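PDB 1SP3: cytochrome c, putative, which probably acts as a respiratory oxidoreductase, passing electrons through eight c-type hemes to reduce tetrathionate. Local coordinates for residues 54-59 against 65-70; 73-76 against 82-85. One frame throughout, in Å; residues are numbered along the deposited sequence.

Contact 1 (54-59 against 65-70); sequences RGKKNS and VAISSN. With HEC (heme c), chain D.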
ATOM      1  N   ARG A  54      12.499   1.738   6.713  1.00 32.25           N
ATOM      2  CA  ARG A  54      11.748   1.663   5.504  1.00 32.47           C
ATOM      3  C   ARG A  54      10.580   2.675   5.689  1.00 33.16           C
ATOM      4  O   ARG A  54      10.832   3.821   5.995  1.00 33.19           O
ATOM      5  CB  ARG A  54      11.300   0.189   5.268  1.00 32.41           C
ATOM      6  CG  ARG A  54      11.018  -0.142   3.827  1.00 33.31           C
ATOM      7  CD  ARG A  54      11.194  -1.642   3.314  1.00 32.60           C
ATOM      8  NE  ARG A  54      10.511  -1.718   2.012  1.00 28.24           N
ATOM      9  CZ  ARG A  54       9.185  -1.924   1.900  1.00 37.65           C
ATOM     10  NH1 ARG A  54       8.441  -2.154   3.012  1.00 32.87           N
ATOM     11  NH2 ARG A  54       8.600  -1.932   0.698  1.00 31.97           N
ATOM     12  N   GLY A  55       9.321   2.262   5.526  1.00 32.48           N
ATOM     13  CA  GLY A  55       8.223   3.207   5.394  1.00 30.74           C
ATOM     14  C   GLY A  55       8.259   3.724   3.971  1.00 31.20           C
ATOM     15  O   GLY A  55       9.225   3.469   3.226  1.00 30.05           O
ATOM     16  N   LYS A  56       7.223   4.457   3.579  1.00 29.78           N
ATOM     17  CA  LYS A  56       7.085   4.941   2.220  1.00 32.05           C
ATOM     18  C   LYS A  56       8.280   5.847   1.782  1.00 33.44           C
ATOM     19  O   LYS A  56       8.647   5.833   0.600  1.00 33.01           O
ATOM     20  CB  LYS A  56       5.772   5.750   2.054  1.00 32.40           C
ATOM     21  CG  LYS A  56       5.600   6.304   0.677  1.00 29.86           C
ATOM     22  CD  LYS A  56       4.169   6.637   0.421  1.00 29.99           C
ATOM     23  CE  LYS A  56       4.132   7.208  -0.971  1.00 27.35           C
ATOM     24  NZ  LYS A  56       2.757   7.479  -1.292  1.00 26.03           N
ATOM     25  N   LYS A  57       8.791   6.649   2.718  1.00 31.65           N
ATOM     26  CA  LYS A  57       9.864   7.612   2.463  1.00 32.73           C
ATOM     27  C   LYS A  57      11.088   6.934   1.828  1.00 33.50           C
ATOM     28  O   LYS A  57      11.741   7.480   0.970  1.00 33.46           O
ATOM     29  CB  LYS A  57      10.344   8.199   3.810  1.00 31.00           C
ATOM     30  CG  LYS A  57      11.144   9.524   3.671  1.00 30.10           C
ATOM     31  CD  LYS A  57      11.648  10.024   5.033  1.00 29.33           C
ATOM     32  CE  LYS A  57      12.190  11.491   4.886  1.00 29.42           C
ATOM     33  NZ  LYS A  57      12.477  11.956   6.282  1.00 34.09           N
ATOM     34  N   ASN A  58      11.382   5.734   2.309  1.00 35.02           N
ATOM     35  CA  ASN A  58      12.537   4.980   1.880  1.00 35.06           C
ATOM     36  C   ASN A  58      12.217   3.759   1.008  1.00 35.95           C
ATOM     37  O   ASN A  58      13.022   2.884   0.908  1.00 39.07           O
ATOM     38  CB  ASN A  58      13.310   4.576   3.145  1.00 33.99           C
ATOM     39  CG  ASN A  58      13.620   5.778   3.996  1.00 31.59           C
ATOM     40  OD1 ASN A  58      14.207   6.686   3.512  1.00 30.73           O
ATOM     41  ND2 ASN A  58      13.121   5.832   5.209  1.00 32.53           N
ATOM     42  N   SER A  59      11.032   3.642   0.433  1.00 34.93           N
ATOM     43  CA  SER A  59      10.723   2.367  -0.205  1.00 32.43           C
ATOM     44  C   SER A  59      10.918   2.458  -1.670  1.00 30.78           C
ATOM     45  O   SER A  59      10.699   3.514  -2.280  1.00 28.07           O
ATOM     46  CB  SER A  59       9.271   1.921   0.090  1.00 33.49           C
ATOM     47  OG  SER A  59       9.180   1.579   1.480  1.00 34.32           O
ATOM     48  N   VAL A  65       7.783   3.684  -8.361  1.00 30.97           N
ATOM     49  CA  VAL A  65       9.197   3.495  -7.991  1.00 30.07           C
ATOM     50  C   VAL A  65       9.579   4.170  -6.667  1.00 30.05           C
ATOM     51  O   VAL A  65       9.863   3.488  -5.677  1.00 29.60           O
ATOM     52  CB  VAL A  65      10.197   3.891  -9.118  1.00 30.40           C
ATOM     53  CG1 VAL A  65      11.647   3.480  -8.716  1.00 28.47           C
ATOM     54  CG2 VAL A  65       9.842   3.163 -10.442  1.00 29.49           C
ATOM     55  N   ALA A  66       9.607   5.493  -6.627  1.00 27.52           N
ATOM     56  CA  ALA A  66      10.147   6.138  -5.466  1.00 27.42           C
ATOM     57  C   ALA A  66       9.791   7.588  -5.469  1.00 29.81           C
ATOM     58  O   ALA A  66       9.753   8.293  -6.525  1.00 26.88           O
ATOM     59  CB  ALA A  66      11.662   6.025  -5.375  1.00 27.64           C
ATOM     60  N   ILE A  67       9.552   8.019  -4.237  1.00 30.52           N
ATOM     61  CA  ILE A  67       9.166   9.398  -3.944  1.00 32.64           C
ATOM     62  C   ILE A  67      10.137  10.533  -4.280  1.00 33.14           C
ATOM     63  O   ILE A  67       9.673  11.640  -4.658  1.00 33.56           O
ATOM     64  CB  ILE A  67       8.736   9.393  -2.451  1.00 34.14           C
ATOM     65  CG1 ILE A  67       7.270   9.543  -2.440  1.00 34.73           C
ATOM     66  CG2 ILE A  67       9.579  10.241  -1.439  1.00 30.21           C
ATOM     67  CD1 ILE A  67       6.665   8.212  -2.327  1.00 37.79           C
ATOM     68  N   SER A  68      11.457  10.309  -4.108  1.00 34.14           N
ATOM     69  CA  SER A  68      12.446  11.403  -4.248  1.00 34.78           C
ATOM     70  C   SER A  68      12.504  11.933  -5.651  1.00 35.58           C
ATOM     71  O   SER A  68      12.463  11.152  -6.632  1.00 34.67           O
ATOM     72  CB  SER A  68      13.822  11.013  -3.781  1.00 37.18           C
ATOM     73  OG  SER A  68      14.201   9.831  -4.437  1.00 41.92           O
ATOM     74  N   SER A  69      12.516  13.279  -5.713  1.00 34.48           N
ATOM     75  CA  SER A  69      12.439  14.076  -6.911  1.00 33.85           C
ATOM     76  C   SER A  69      11.027  14.116  -7.481  1.00 34.65           C
ATOM     77  O   SER A  69      10.760  14.868  -8.432  1.00 37.01           O
ATOM     78  CB  SER A  69      13.510  13.614  -7.941  1.00 34.22           C
ATOM     79  OG  SER A  69      13.133  12.367  -8.493  1.00 33.86           O
ATOM     80  N   ASN A  70      10.103  13.328  -6.915  1.00 32.86           N
ATOM     81  CA  ASN A  70       8.715  13.357  -7.387  1.00 32.87           C
ATOM     82  C   ASN A  70       7.739  13.842  -6.339  1.00 33.70           C
ATOM     83  O   ASN A  70       6.524  13.785  -6.599  1.00 33.69           O
ATOM     84  CB  ASN A  70       8.236  11.954  -7.881  1.00 30.80           C
ATOM     85  CG  ASN A  70       9.201  11.377  -8.837  1.00 31.95           C
ATOM     86  OD1 ASN A  70       9.467  12.032  -9.825  1.00 30.15           O
ATOM     87  ND2 ASN A  70       9.898  10.259  -8.469  1.00 26.08           N
TER
HETATM   88 FE   HEC D 802       2.162   5.940  -2.676  1.00 38.45          FE
HETATM   89  CHA HEC D 802       2.796   3.446  -0.283  1.00 34.58           C
HETATM   90  CHB HEC D 802       5.342   5.499  -3.948  1.00 29.55           C
HETATM   91  CHC HEC D 802       1.693   8.536  -4.852  1.00 35.09           C
HETATM   92  CHD HEC D 802      -1.031   6.296  -1.586  1.00 29.90           C
HETATM   93  NA  HEC D 802       3.806   4.663  -2.237  1.00 34.62           N
HETATM   94  C1A HEC D 802       3.847   3.717  -1.200  1.00 35.83           C
HETATM   95  C2A HEC D 802       5.160   3.076  -1.252  1.00 33.91           C
HETATM   96  C3A HEC D 802       5.883   3.642  -2.261  1.00 32.40           C
HETATM   97  C4A HEC D 802       5.025   4.654  -2.894  1.00 32.87           C
HETATM   98  CMA HEC D 802       7.369   3.240  -2.662  1.00 29.58           C
HETATM   99  CAA HEC D 802       5.629   1.907  -0.302  1.00 31.77           C
HETATM  100  CBA HEC D 802       5.595   0.546  -1.048  1.00 32.10           C
HETATM  101  CGA HEC D 802       4.220   0.322  -1.734  1.00 37.92           C
HETATM  102  O1A HEC D 802       4.153   0.487  -2.988  1.00 29.65           O
HETATM  103  O2A HEC D 802       3.117   0.016  -1.101  1.00 41.71           O
HETATM  104  NB  HEC D 802       3.268   6.867  -4.129  1.00 31.89           N
HETATM  105  C1B HEC D 802       4.606   6.533  -4.442  1.00 31.52           C
HETATM  106  C2B HEC D 802       5.106   7.463  -5.430  1.00 30.78           C
HETATM  107  C3B HEC D 802       4.067   8.291  -5.707  1.00 31.42           C
HETATM  108  C4B HEC D 802       2.921   7.921  -4.869  1.00 31.75           C
HETATM  109  CMB HEC D 802       6.548   7.391  -6.035  1.00 27.79           C
HETATM  110  CAB HEC D 802       4.024   9.496  -6.681  1.00 29.51           C
HETATM  111  CBB HEC D 802       4.706   9.487  -7.879  1.00 33.41           C
HETATM  112  NC  HEC D 802       0.531   7.227  -3.189  1.00 35.03           N
HETATM  113  C1C HEC D 802       0.579   8.226  -4.115  1.00 32.66           C
HETATM  114  C2C HEC D 802      -0.712   8.851  -4.172  1.00 35.01           C
HETATM  115  C3C HEC D 802      -1.516   8.201  -3.259  1.00 35.42           C
HETATM  116  C4C HEC D 802      -0.706   7.172  -2.616  1.00 32.90           C
HETATM  117  CMC HEC D 802      -1.006  10.049  -5.126  1.00 30.16           C
HETATM  118  CAC HEC D 802      -3.032   8.485  -2.921  1.00 35.36           C
HETATM  119  CBC HEC D 802      -4.079   8.463  -3.822  1.00 30.38           C
HETATM  120  ND  HEC D 802       1.023   4.982  -1.168  1.00 32.67           N
HETATM  121  C1D HEC D 802      -0.244   5.428  -0.861  1.00 27.38           C
HETATM  122  C2D HEC D 802      -0.624   4.718   0.383  1.00 29.59           C
HETATM  123  C3D HEC D 802       0.552   3.829   0.809  1.00 31.73           C
HETATM  124  C4D HEC D 802       1.542   4.061  -0.221  1.00 30.32           C
HETATM  125  CMD HEC D 802      -1.955   4.852   1.123  1.00 24.08           C
HETATM  126  CAD HEC D 802       0.633   2.834   2.034  1.00 36.93           C
HETATM  127  CBD HEC D 802       0.113   1.480   1.536  1.00 47.49           C
HETATM  128  CGD HEC D 802      -0.094   0.432   2.653  1.00 56.95           C
HETATM  129  O1D HEC D 802      -1.003  -0.400   2.422  1.00 61.13           O
HETATM  130  O2D HEC D 802       0.584   0.315   3.757  1.00 55.63           O
HETATM  131  O   HOH W   1       9.888   6.160  -1.904  1.00 39.28           O
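K56 and I67 meet over one face of heme c, their side chains crossing at about a right angle. With CG anti to its backbone N (chi1 178°) and the chain extended beyond it, K56 runs across the porphyrin and brings NZ 2.2 Å from the heme FE, where it serves as an axial ligand. I67 comes in from segment 65-70 on the same face of the macrocycle. Its CD1 sits 3.7 Å from K56 CG and 3.4 Å from HEC C1B, so this terminal methyl fills the angle between the lysine and a pyrrole ring.

Farther out, S59 borders the heme rim. Its CB packs 3.6 Å from the ring methyl CMA, and its OG donates to G55 O at 2.6 Å, coming from above the carbonyl plane (56° out of it). N58 N reaches that oxygen from the opposite face. S59 OG also lies over one face of the R54 guanidinium, offset toward its rim. Replacing S59 by alanine removes the hydroxyl, which is likely to leave G55 O with N58 N as its remaining donor within the segment and to take away the group lying over the R54 guanidinium.

A water joins the two backbones, donating to K56 O and S59 O and accepting from I67 N at 3.0 Å. On the 65-70 side, I67 to N70 forms a type II turn, and N70 ND2 bonds A66 O at 2.8 Å, almost head-on (C=O...N 167°), with A66 O in the plane of the N70 amide. K56 N is hydrogen-bonded to a propionate of a second heme. The arrangement makes up the lysine-ligated side of a c-type heme, a ligation unlike the bis-histidine pattern common in multiheme cytochromes.

Contact 2 (73-76 against 82-85); sequences RCTS and GWKD. With HEC (heme c), chain D.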
ATOM      1  N   ARG A  73       3.849  15.329  -6.649  1.00 37.73           N
ATOM      2  CA  ARG A  73       2.835  14.404  -7.046  1.00 39.53           C
ATOM      3  C   ARG A  73       2.553  13.402  -5.888  1.00 38.80           C
ATOM      4  O   ARG A  73       1.439  13.019  -5.722  1.00 41.67           O
ATOM      5  CB  ARG A  73       3.159  13.675  -8.391  1.00 40.89           C
ATOM      6  CG  ARG A  73       1.893  13.425  -9.309  1.00 48.31           C
ATOM      7  CD  ARG A  73       1.887  12.022 -10.107  1.00 63.24           C
ATOM      8  NE  ARG A  73       0.584  11.611 -10.720  1.00 70.77           N
ATOM      9  CZ  ARG A  73       0.318  10.387 -11.259  1.00 73.37           C
ATOM     10  NH1 ARG A  73      -0.871  10.132 -11.790  1.00 75.17           N
ATOM     11  NH2 ARG A  73       1.222   9.412 -11.264  1.00 73.60           N
ATOM     12  N   CYS A  74       3.514  12.989  -5.088  1.00 35.60           N
ATOM     13  CA  CYS A  74       3.222  11.885  -4.156  1.00 35.06           C
ATOM     14  C   CYS A  74       2.601  12.310  -2.843  1.00 33.72           C
ATOM     15  O   CYS A  74       1.796  11.569  -2.241  1.00 34.38           O
ATOM     16  CB  CYS A  74       4.459  11.007  -3.984  1.00 34.45           C
ATOM     17  SG  CYS A  74       5.247  10.855  -5.644  1.00 35.57           S
ATOM     18  N   THR A  75       2.944  13.514  -2.403  1.00 32.68           N
ATOM     19  CA  THR A  75       2.516  13.959  -1.083  1.00 31.22           C
ATOM     20  C   THR A  75       1.120  14.583  -1.069  1.00 31.56           C
ATOM     21  O   THR A  75       0.638  15.070  -0.013  1.00 31.81           O
ATOM     22  CB  THR A  75       3.571  14.886  -0.420  1.00 31.04           C
ATOM     23  OG1 THR A  75       3.723  16.062  -1.222  1.00 28.89           O
ATOM     24  CG2 THR A  75       5.066  14.208  -0.264  1.00 28.09           C
ATOM     25  N   SER A  76       0.435  14.547  -2.205  1.00 31.40           N
ATOM     26  CA  SER A  76      -1.031  14.704  -2.219  1.00 31.68           C
ATOM     27  C   SER A  76      -1.661  13.643  -1.365  1.00 31.73           C
ATOM     28  O   SER A  76      -2.864  13.770  -1.026  1.00 34.03           O
ATOM     29  CB  SER A  76      -1.585  14.442  -3.654  1.00 33.94           C
ATOM     30  OG  SER A  76      -0.615  13.673  -4.410  1.00 34.98           O
ATOM     31  N   GLY A  82       2.954  20.815   1.852  1.00 31.44           N
ATOM     32  CA  GLY A  82       4.244  21.405   1.431  1.00 30.44           C
ATOM     33  C   GLY A  82       5.439  20.471   1.278  1.00 31.11           C
ATOM     34  O   GLY A  82       6.516  20.945   0.979  1.00 31.50           O
ATOM     35  N   TRP A  83       5.306  19.171   1.560  1.00 32.39           N
ATOM     36  CA  TRP A  83       6.445  18.270   1.398  1.00 32.94           C
ATOM     37  C   TRP A  83       6.685  18.112  -0.125  1.00 33.92           C
ATOM     38  O   TRP A  83       5.986  17.371  -0.820  1.00 33.20           O
ATOM     39  CB  TRP A  83       6.228  16.932   2.123  1.00 32.88           C
ATOM     40  CG  TRP A  83       7.357  15.949   1.986  1.00 31.09           C
ATOM     41  CD1 TRP A  83       8.543  16.152   1.318  1.00 29.89           C
ATOM     42  CD2 TRP A  83       7.439  14.661   2.541  1.00 26.61           C
ATOM     43  NE1 TRP A  83       9.341  15.046   1.405  1.00 26.55           N
ATOM     44  CE2 TRP A  83       8.679  14.101   2.127  1.00 30.00           C
ATOM     45  CE3 TRP A  83       6.565  13.867   3.255  1.00 24.06           C
ATOM     46  CZ2 TRP A  83       9.061  12.817   2.455  1.00 24.99           C
ATOM     47  CZ3 TRP A  83       6.958  12.616   3.614  1.00 24.17           C
ATOM     48  CH2 TRP A  83       8.158  12.072   3.189  1.00 24.21           C
ATOM     49  N   LYS A  84       7.626  18.898  -0.633  1.00 35.73           N
ATOM     50  CA  LYS A  84       7.910  18.969  -2.084  1.00 37.61           C
ATOM     51  C   LYS A  84       9.334  18.526  -2.403  1.00 37.69           C
ATOM     52  O   LYS A  84       9.634  18.238  -3.545  1.00 39.30           O
ATOM     53  CB  LYS A  84       7.585  20.325  -2.694  1.00 38.12           C
ATOM     54  CG  LYS A  84       8.383  21.430  -2.126  1.00 43.67           C
ATOM     55  CD  LYS A  84       8.157  22.782  -2.849  1.00 53.70           C
ATOM     56  CE  LYS A  84       8.861  23.940  -2.047  1.00 59.16           C
ATOM     57  NZ  LYS A  84       9.365  25.165  -2.845  1.00 62.10           N
ATOM     58  N   ASP A  85      10.205  18.423  -1.395  1.00 36.93           N
ATOM     59  CA  ASP A  85      11.480  17.837  -1.650  1.00 37.08           C
ATOM     60  C   ASP A  85      12.039  17.475  -0.321  1.00 36.71           C
ATOM     61  O   ASP A  85      11.317  17.427   0.690  1.00 36.73           O
ATOM     62  CB  ASP A  85      12.391  18.854  -2.325  1.00 36.93           C
ATOM     63  CG  ASP A  85      12.317  20.221  -1.643  1.00 41.60           C
ATOM     64  OD1 ASP A  85      12.405  20.301  -0.374  1.00 38.35           O
ATOM     65  OD2 ASP A  85      12.111  21.248  -2.312  1.00 42.02           O
TER
HETATM   66 FE   HEC D 802       2.162   5.940  -2.676  1.00 38.45          FE
HETATM   67  CHA HEC D 802       2.796   3.446  -0.283  1.00 34.58           C
HETATM   68  CHB HEC D 802       5.342   5.499  -3.948  1.00 29.55           C
HETATM   69  CHC HEC D 802       1.693   8.536  -4.852  1.00 35.09           C
HETATM   70  CHD HEC D 802      -1.031   6.296  -1.586  1.00 29.90           C
HETATM   71  NA  HEC D 802       3.806   4.663  -2.237  1.00 34.62           N
HETATM   72  C1A HEC D 802       3.847   3.717  -1.200  1.00 35.83           C
HETATM   73  C2A HEC D 802       5.160   3.076  -1.252  1.00 33.91           C
HETATM   74  C3A HEC D 802       5.883   3.642  -2.261  1.00 32.40           C
HETATM   75  C4A HEC D 802       5.025   4.654  -2.894  1.00 32.87           C
HETATM   76  CMA HEC D 802       7.369   3.240  -2.662  1.00 29.58           C
HETATM   77  CAA HEC D 802       5.629   1.907  -0.302  1.00 31.77           C
HETATM   78  CBA HEC D 802       5.595   0.546  -1.048  1.00 32.10           C
HETATM   79  CGA HEC D 802       4.220   0.322  -1.734  1.00 37.92           C
HETATM   80  O1A HEC D 802       4.153   0.487  -2.988  1.00 29.65           O
HETATM   81  O2A HEC D 802       3.117   0.016  -1.101  1.00 41.71           O
HETATM   82  NB  HEC D 802       3.268   6.867  -4.129  1.00 31.89           N
HETATM   83  C1B HEC D 802       4.606   6.533  -4.442  1.00 31.52           C
HETATM   84  C2B HEC D 802       5.106   7.463  -5.430  1.00 30.78           C
HETATM   85  C3B HEC D 802       4.067   8.291  -5.707  1.00 31.42           C
HETATM   86  C4B HEC D 802       2.921   7.921  -4.869  1.00 31.75           C
HETATM   87  CMB HEC D 802       6.548   7.391  -6.035  1.00 27.79           C
HETATM   88  CAB HEC D 802       4.024   9.496  -6.681  1.00 29.51           C
HETATM   89  CBB HEC D 802       4.706   9.487  -7.879  1.00 33.41           C
HETATM   90  NC  HEC D 802       0.531   7.227  -3.189  1.00 35.03           N
HETATM   91  C1C HEC D 802       0.579   8.226  -4.115  1.00 32.66           C
HETATM   92  C2C HEC D 802      -0.712   8.851  -4.172  1.00 35.01           C
HETATM   93  C3C HEC D 802      -1.516   8.201  -3.259  1.00 35.42           C
HETATM   94  C4C HEC D 802      -0.706   7.172  -2.616  1.00 32.90           C
HETATM   95  CMC HEC D 802      -1.006  10.049  -5.126  1.00 30.16           C
HETATM   96  CAC HEC D 802      -3.032   8.485  -2.921  1.00 35.36           C
HETATM   97  CBC HEC D 802      -4.079   8.463  -3.822  1.00 30.38           C
HETATM   98  ND  HEC D 802       1.023   4.982  -1.168  1.00 32.67           N
HETATM   99  C1D HEC D 802      -0.244   5.428  -0.861  1.00 27.38           C
HETATM  100  C2D HEC D 802      -0.624   4.718   0.383  1.00 29.59           C
HETATM  101  C3D HEC D 802       0.552   3.829   0.809  1.00 31.73           C
HETATM  102  C4D HEC D 802       1.542   4.061  -0.221  1.00 30.32           C
HETATM  103  CMD HEC D 802      -1.955   4.852   1.123  1.00 24.08           C
HETATM  104  CAD HEC D 802       0.633   2.834   2.034  1.00 36.93           C
HETATM  105  CBD HEC D 802       0.113   1.480   1.536  1.00 47.49           C
HETATM  106  CGD HEC D 802      -0.094   0.432   2.653  1.00 56.95           C
HETATM  107  O1D HEC D 802      -1.003  -0.400   2.422  1.00 61.13           O
HETATM  108  O2D HEC D 802       0.584   0.315   3.757  1.00 55.63           O
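T75 grips W83 twice, once through each branch of its side chain. The hydroxyl OG1 donates to W83 O at 2.6 Å, lying in the carbonyl plane with a C=O...O angle of 150°. The methyl CG2 rests over one face of the indole, offset toward the rim, 4.0 Å from the centroid of the five-membered ring and 29° off its normal, a CH-pi contact. The nearest ring atoms to CG2 are CG and CD2 of W83, each 3.7 Å away. Both branches can serve at once because chi1 of 62° sets OG1 between the backbone N and the carbonyl carbon of T75, while CG2 swings anti to that carbon and lands on the ring. OG1 is also hydrogen-bonded to E71 O, one turn back on helix 71-74, so the one hydroxyl proton is probably shared between two carbonyl oxygens.

T75 is the first variable residue of a CXXCH heme-attachment motif that starts at C74, the helix passing into a 3-10 segment within it. C74 SG is covalently joined to HEC CAB at 2.1 Å. S76, the second variable residue, brings OG to 3.7 Å from HEC CMC and is hydrogen-bonded to P112 O.

W83 stands with CG anti to its backbone N, which turns the indole back across T75. Other aromatic rings crowd round it: F90 and H78, the histidine of the CXXCH motif, meet it edge-to-face, and F88 lies nearly parallel to it.

How the contacts relate
Both contacts are buried and serve the same heme, contact 1 from the lysine side of its iron and contact 2 from the cysteine attachment. In chain order the two are in series, with helix 71-74 leading from one into the other, and their centres are about 11 Å apart. They join where I67 CG1 packs on C74 CB at 3.5 Å, and K57 CG also touches W83 CH2. Their chemistry differs: in 54-59 with 65-70 a metal ligand, a bridging water and aliphatic packing on the porphyrin do the work, whereas 73-76 with 82-85, farther from the chain centre, relies on a direct hydrogen bond and an aromatic face.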